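Local coordinates for putative mandelate racemase (Bordetella bronchiseptica, PDB 3OZM) that binds magnesium with the sugar acids m-xylarate and L-lyxarate, and probably turns over such compounds as an enolase-superfamily enzyme, at the interface of chains A and B. Numbering follows the deposited sequence. Chains: chain A/B, Putative mandelate racemase.

Contact 1: the interface of chains A and B. Residues chain A 132-134, 136; chain B 80, 83.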
ATOM      1  N   GLY A 132       9.794  -3.251   7.176  1.00 17.69           N
ATOM      2  CA  GLY A 132      11.236  -3.116   7.288  1.00 16.08           C
ATOM      3  C   GLY A 132      11.870  -2.403   6.109  1.00 16.74           C
ATOM      4  O   GLY A 132      11.198  -1.983   5.176  1.00 17.69           O
ATOM      5  N   LYS A 133      13.186  -2.270   6.147  1.00 16.78           N
ATOM      6  CA  LYS A 133      13.889  -1.549   5.104  1.00 17.93           C
ATOM      7  C   LYS A 133      13.878  -2.260   3.758  1.00 17.50           C
ATOM      8  O   LYS A 133      13.915  -3.495   3.680  1.00 18.43           O
ATOM      9  CB  LYS A 133      15.324  -1.278   5.528  1.00 16.21           C
ATOM     10  CG  LYS A 133      15.423  -0.244   6.618  1.00 16.35           C
ATOM     11  CD  LYS A 133      16.866   0.090   6.981  1.00 19.94           C
ATOM     12  CE  LYS A 133      16.879   1.178   8.055  1.00 21.66           C
ATOM     13  NZ  LYS A 133      18.220   1.378   8.654  1.00 26.57           N
ATOM     14  N   PHE A 134      13.804  -1.457   2.705  1.00 17.54           N
ATOM     15  CA  PHE A 134      14.253  -1.877   1.395  1.00 19.06           C
ATOM     16  C   PHE A 134      15.681  -1.362   1.191  1.00 20.02           C
ATOM     17  O   PHE A 134      16.569  -2.112   0.779  1.00 18.11           O
ATOM     18  CB  PHE A 134      13.346  -1.320   0.290  1.00 16.53           C
ATOM     19  CG  PHE A 134      13.867  -1.587  -1.088  1.00 18.92           C
ATOM     20  CD1 PHE A 134      13.509  -2.743  -1.770  1.00 20.75           C
ATOM     21  CD2 PHE A 134      14.769  -0.712  -1.681  1.00 18.38           C
ATOM     22  CE1 PHE A 134      14.012  -2.999  -3.031  1.00 21.38           C
ATOM     23  CE2 PHE A 134      15.279  -0.966  -2.942  1.00 19.75           C
ATOM     24  CZ  PHE A 134      14.904  -2.111  -3.615  1.00 22.63           C
ATOM     25  N   THR A 136      18.549  -0.872   2.691  1.00 22.39           N
ATOM     26  CA  THR A 136      19.269  -1.253   3.896  1.00 22.30           C
ATOM     27  C   THR A 136      20.543  -0.435   4.097  1.00 23.09           C
ATOM     28  O   THR A 136      20.948  -0.200   5.233  1.00 25.70           O
ATOM     29  CB  THR A 136      19.613  -2.752   3.892  1.00 20.02           C
ATOM     30  OG1 THR A 136      20.432  -3.039   2.760  1.00 23.82           O
ATOM     31  CG2 THR A 136      18.336  -3.591   3.813  1.00 24.63           C
TER
ATOM     32  N   ASN B  80      13.799  -7.105   7.435  1.00 15.20           N
ATOM     33  CA  ASN B  80      13.779  -6.365   6.163  1.00 13.91           C
ATOM     34  C   ASN B  80      12.954  -7.101   5.115  1.00 13.99           C
ATOM     35  O   ASN B  80      13.481  -7.540   4.087  1.00 15.29           O
ATOM     36  CB  ASN B  80      15.205  -6.152   5.622  1.00 15.65           C
ATOM     37  CG  ASN B  80      16.115  -5.435   6.621  1.00 18.73           C
ATOM     38  OD1 ASN B  80      15.699  -4.489   7.281  1.00 23.52           O
ATOM     39  ND2 ASN B  80      17.364  -5.884   6.720  1.00 23.40           N
ATOM     40  N   TYR B  83      13.100  -5.571   1.549  1.00 15.57           N
ATOM     41  CA  TYR B  83      14.359  -5.898   0.905  1.00 16.26           C
ATOM     42  C   TYR B  83      14.352  -7.341   0.425  1.00 16.52           C
ATOM     43  O   TYR B  83      14.703  -7.622  -0.719  1.00 16.04           O
ATOM     44  CB  TYR B  83      15.530  -5.676   1.850  1.00 18.23           C
ATOM     45  CG  TYR B  83      16.817  -6.269   1.345  1.00 19.44           C
ATOM     46  CD1 TYR B  83      17.513  -5.673   0.305  1.00 26.36           C
ATOM     47  CD2 TYR B  83      17.348  -7.411   1.928  1.00 21.15           C
ATOM     48  CE1 TYR B  83      18.696  -6.208  -0.156  1.00 27.80           C
ATOM     49  CE2 TYR B  83      18.536  -7.956   1.471  1.00 21.56           C
ATOM     50  CZ  TYR B  83      19.203  -7.347   0.435  1.00 25.44           C
ATOM     51  OH  TYR B  83      20.381  -7.886  -0.020  1.00 35.30           O
TER
HETATM   52  O   HOH W   1      14.035  -3.322   8.661  1.00 31.93           O

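Contact 2: the interface of chains A and B. Residues chain A 82-83, 86; chain B 134, 323.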
ATOM      1  N   ASN A  82      -6.502   2.932  10.342  1.00 15.79           N
ATOM      2  CA  ASN A  82      -7.304   2.834   9.117  1.00 13.21           C
ATOM      3  C   ASN A  82      -8.763   3.252   9.321  1.00 18.30           C
ATOM      4  O   ASN A  82      -9.310   4.033   8.537  1.00 17.31           O
ATOM      5  CB  ASN A  82      -7.185   1.425   8.509  1.00 14.69           C
ATOM      6  CG  ASN A  82      -5.777   1.127   8.033  1.00 18.07           C
ATOM      7  OD1 ASN A  82      -5.228   1.869   7.226  1.00 21.25           O
ATOM      8  ND2 ASN A  82      -5.178   0.050   8.537  1.00 16.89           N
ATOM      9  N   TYR A  83      -9.387   2.751  10.383  1.00 16.96           N
ATOM     10  CA  TYR A  83     -10.753   3.154  10.712  1.00 19.46           C
ATOM     11  C   TYR A  83     -10.857   4.668  10.932  1.00 13.66           C
ATOM     12  O   TYR A  83     -11.737   5.329  10.377  1.00 16.54           O
ATOM     13  CB  TYR A  83     -11.240   2.426  11.967  1.00 16.90           C
ATOM     14  CG  TYR A  83     -12.550   2.962  12.499  1.00 22.31           C
ATOM     15  CD1 TYR A  83     -13.738   2.712  11.830  1.00 24.39           C
ATOM     16  CD2 TYR A  83     -12.598   3.717  13.666  1.00 19.45           C
ATOM     17  CE1 TYR A  83     -14.938   3.195  12.291  1.00 28.62           C
ATOM     18  CE2 TYR A  83     -13.812   4.210  14.149  1.00 18.76           C
ATOM     19  CZ  TYR A  83     -14.974   3.942  13.446  1.00 28.24           C
ATOM     20  OH  TYR A  83     -16.188   4.417  13.889  1.00 37.63           O
ATOM     21  N   HIS A  86     -10.731   7.063   7.846  1.00 17.01           N
ATOM     22  CA  HIS A  86     -11.976   7.149   7.093  1.00 17.39           C
ATOM     23  C   HIS A  86     -13.095   7.802   7.883  1.00 18.28           C
ATOM     24  O   HIS A  86     -13.938   8.498   7.319  1.00 17.63           O
ATOM     25  CB  HIS A  86     -12.358   5.774   6.552  1.00 16.15           C
ATOM     26  CG  HIS A  86     -11.440   5.321   5.465  1.00 19.43           C
ATOM     27  ND1 HIS A  86     -11.739   5.473   4.126  1.00 25.93           N
ATOM     28  CD2 HIS A  86     -10.194   4.798   5.517  1.00 17.80           C
ATOM     29  CE1 HIS A  86     -10.727   5.029   3.402  1.00 17.64           C
ATOM     30  NE2 HIS A  86      -9.776   4.617   4.222  1.00 19.33           N
TER
ATOM     31  N   PHE B 134      -9.827  -1.456   9.948  1.00 16.25           N
ATOM     32  CA  PHE B 134     -10.860  -0.605   9.404  1.00 15.04           C
ATOM     33  C   PHE B 134     -12.199  -1.214   9.819  1.00 16.10           C
ATOM     34  O   PHE B 134     -13.089  -0.506  10.279  1.00 17.31           O
ATOM     35  CB  PHE B 134     -10.772  -0.532   7.876  1.00 16.84           C
ATOM     36  CG  PHE B 134     -11.949   0.165   7.249  1.00 18.95           C
ATOM     37  CD1 PHE B 134     -11.932   1.545   7.041  1.00 18.98           C
ATOM     38  CD2 PHE B 134     -13.091  -0.550   6.918  1.00 19.21           C
ATOM     39  CE1 PHE B 134     -13.020   2.193   6.478  1.00 21.36           C
ATOM     40  CE2 PHE B 134     -14.186   0.095   6.355  1.00 22.08           C
ATOM     41  CZ  PHE B 134     -14.151   1.467   6.139  1.00 24.21           C
ATOM     42  N   PRO B 323     -10.069  -0.623   3.902  1.00 20.77           N
ATOM     43  CA  PRO B 323     -11.363   0.055   3.754  1.00 19.41           C
ATOM     44  C   PRO B 323     -12.270  -0.542   2.671  1.00 17.36           C
ATOM     45  O   PRO B 323     -13.406  -0.084   2.548  1.00 22.62           O
ATOM     46  CB  PRO B 323     -10.970   1.494   3.383  1.00 18.55           C
ATOM     47  CG  PRO B 323      -9.608   1.366   2.779  1.00 28.97           C
ATOM     48  CD  PRO B 323      -8.936   0.248   3.540  1.00 22.83           C
TER

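Contact 3: the interface of chains A and B. Residues chain A 260, 263; chain B 296, 298.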
ATOM      1  N   ASN A 260      -6.413  10.117  -4.971  1.00 14.31           N
ATOM      2  CA  ASN A 260      -7.290  10.435  -6.093  1.00 15.99           C
ATOM      3  C   ASN A 260      -6.696  11.431  -7.076  1.00 16.34           C
ATOM      4  O   ASN A 260      -6.907  11.313  -8.276  1.00 16.36           O
ATOM      5  CB  ASN A 260      -8.628  10.947  -5.589  1.00 14.52           C
ATOM      6  CG  ASN A 260      -9.272   9.989  -4.607  1.00 18.94           C
ATOM      7  OD1 ASN A 260      -9.660   8.888  -4.970  1.00 20.74           O
ATOM      8  ND2 ASN A 260      -9.369  10.400  -3.354  1.00 18.40           N
ATOM      9  N   ASN A 263      -4.088   9.455  -9.072  1.00 15.82           N
ATOM     10  CA  ASN A 263      -4.751   8.583 -10.024  1.00 17.17           C
ATOM     11  C   ASN A 263      -5.175   9.347 -11.281  1.00 16.64           C
ATOM     12  O   ASN A 263      -5.047   8.831 -12.392  1.00 14.25           O
ATOM     13  CB  ASN A 263      -5.970   7.920  -9.377  1.00 17.08           C
ATOM     14  CG  ASN A 263      -6.740   7.048 -10.344  1.00 20.18           C
ATOM     15  OD1 ASN A 263      -7.888   7.344 -10.686  1.00 23.40           O
ATOM     16  ND2 ASN A 263      -6.111   5.974 -10.800  1.00 15.55           N
TER
ATOM     17  N   SER B 296      -7.055   3.143  -5.329  0.93 15.47           N
ATOM     18  CA  SER B 296      -6.707   4.296  -6.152  0.93 16.75           C
ATOM     19  C   SER B 296      -7.557   4.380  -7.414  0.93 17.18           C
ATOM     20  O   SER B 296      -7.894   5.470  -7.866  0.93 18.13           O
ATOM     21  CB  SER B 296      -5.232   4.255  -6.551  0.93 17.01           C
ATOM     22  OG  SER B 296      -4.416   4.607  -5.452  0.93 18.82           O
ATOM     23  N   HIS B 298     -10.552   3.239  -7.726  1.00 13.25           N
ATOM     24  CA  HIS B 298     -11.954   3.159  -7.305  1.00 14.71           C
ATOM     25  C   HIS B 298     -12.574   1.798  -7.596  1.00 18.52           C
ATOM     26  O   HIS B 298     -13.749   1.699  -7.960  1.00 18.56           O
ATOM     27  CB  HIS B 298     -12.786   4.294  -7.923  1.00 16.53           C
ATOM     28  CG  HIS B 298     -12.244   5.648  -7.609  1.00 20.99           C
ATOM     29  ND1 HIS B 298     -12.532   6.303  -6.433  1.00 21.40           N
ATOM     30  CD2 HIS B 298     -11.371   6.438  -8.279  1.00 21.07           C
ATOM     31  CE1 HIS B 298     -11.891   7.457  -6.409  1.00 22.38           C
ATOM     32  NE2 HIS B 298     -11.172   7.559  -7.511  1.00 21.87           N
TER
HETATM   33  O   HOH W   2      -9.134   9.602  -8.862  1.00 24.53           O

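Contact 1: the interface of chains A and B
B:Tyr83 carries CG anti to its own backbone N (chi1 168°), which sets CB beside the carbonyl of A:Lys133 and one ring face under the methyl of A:Thr136. B:Asn80 is turned the other way, CG anti to the carbonyl carbon (chi1 -56°), with its amide reaching toward the same loop of chain A. A direct hydrogen bond runs from B:Tyr83 N to the carbonyl O of A:Lys133 at 3.1 Å. The bond is bent, with the donor 16° off the carbonyl plane, and B:Tyr83 CB packs against A:Lys133 O at 3.3 Å. A water adds a second link: water 1 O lies 2.9 Å from A:Lys133 N. The same water 1 O is a short 2.5 Å from the amide oxygen OD1 of B:Asn80. One backbone residue is thus held at both its N-H and its C=O. Beside these links A:Thr136 CG2 stands above one face of the B:Tyr83 ring, 3.9 Å from B:Tyr83 CG. A:Thr136 CG2 is also 3.8 Å from the amide nitrogen ND2 of B:Asn80. In the fold, the chain A residues belong to the loop between helix 126-129 and strand 139-146, which meets the N-terminal turn of chain B helix 81-97 and the residue just before it.

Contact 2: the interface of chains A and B
Two rings and a proline meet here, A:His86 of one subunit against B:Phe134 and B:Pro323 of the other, in an enzyme of the mandelate racemase branch of the enolase superfamily; A:His86 lies on helix 81-97, within the N-terminal domain that is typical of the family. The aromatic contact is edge-to-face, with planes at 90° and centroids 5.3 Å apart. B:Phe134 presents its CD1-CE1 edge to the imidazole, B:Phe134 CE1 coming within 3.6 Å of A:His86 CG, while A:His86 CB lies in the plane of the phenyl ring at that same edge.

A CH-pi contact uses the same imidazole face. B:Pro323 CB sits over it 3.7 Å from the centroid of the A:His86 ring, shifted toward the rim on the NE2-CE1 side. Within chain B, B:Pro323 CA also covers the centre of one B:Phe134 ring face, 3.4 Å above the plane, which backs the aromatic edge against the histidine. A:His86 keeps CG anti to the carbonyl carbon (chi1 -70°), and chi2 of -97° turns one face of the imidazole toward chain B, the face that meets both B:Phe134 CE1 and B:Pro323 CB. At the rim, in plane, the backbone O of A:Asn82 lies 3.2 Å from A:His86 CD2.

Further van der Waals contacts line the base of the phenylalanine. A:Asn82 CB meets B:Phe134 CB loosely at 4.1 Å, and A:Tyr83 CD1 lies 3.6 Å from the backbone O of B:Phe134, which stands off the tyrosine ring plane.

Contact 3: the interface of chains A and B
B:His298 and two asparagines of chain A, A:Asn260 and A:Asn263, gather round a bridging water. B:His298 NE2 lies 3.2 Å from water 2 O, with a fairly straight approach (161° at H), and the water sits at the ring edge, in plane. On the chain A side water 2 O is 2.9 Å from the backbone O of A:Asn260 and 3.2 Å from the amide oxygen OD1 of A:Asn263, so this water ties one turn of helix 258-267 to the histidine.

Flat groups also meet across the contact. A:Asn260 lays its amide nearly parallel to the imidazole of B:His298, the planes 17° apart. Its OD1 lies out of the ring plane near the CE1-NE2 bond, an approach so close that it is doubtful; if NE2 carries the hydrogen, that hydrogen is directed to the water. A:Asn263 extends CG anti to the backbone N (chi1 177°), which sets its amide against the carbonyl O of B:Ser296. B:Ser296 O rests over the amide face, 3.2 Å from A:Asn263 CG and 3.5 Å from A:Asn263 ND2. As B:Ser296 closes helix 284-296, the contact may set the negative end of a helix against the electropositive amide carbon.

B:His298, two residues beyond that helix, has left-handed backbone torsions that turn the chain there. The site joins helix 258-267 of one subunit to the end of helix 284-296 and the loop after it in the other, partly through a bridging water.

Contacts 1 and 2 lie about 26 Å apart between the centres of their C-alpha atoms, yet they draw on matching elements: each pairs helix 81-97 of one chain with the loop after helix 126-129 of the other, with the chains exchanged. B:Tyr83 and A:Phe134 in contact 1 recur as A:Tyr83 and B:Phe134 in contact 2, so the two sample symmetry-related copies of the same helix-to-loop contact, one on each side of the two-fold. Contact 3 uses different helices, with its C-alpha centre about 27 Å from that of contact 1 and 16 Å from that of contact 2. N-terminal and C-terminal domain elements thus both join the chains, consistent with a dimer, although the structure alone does not prove one in solution.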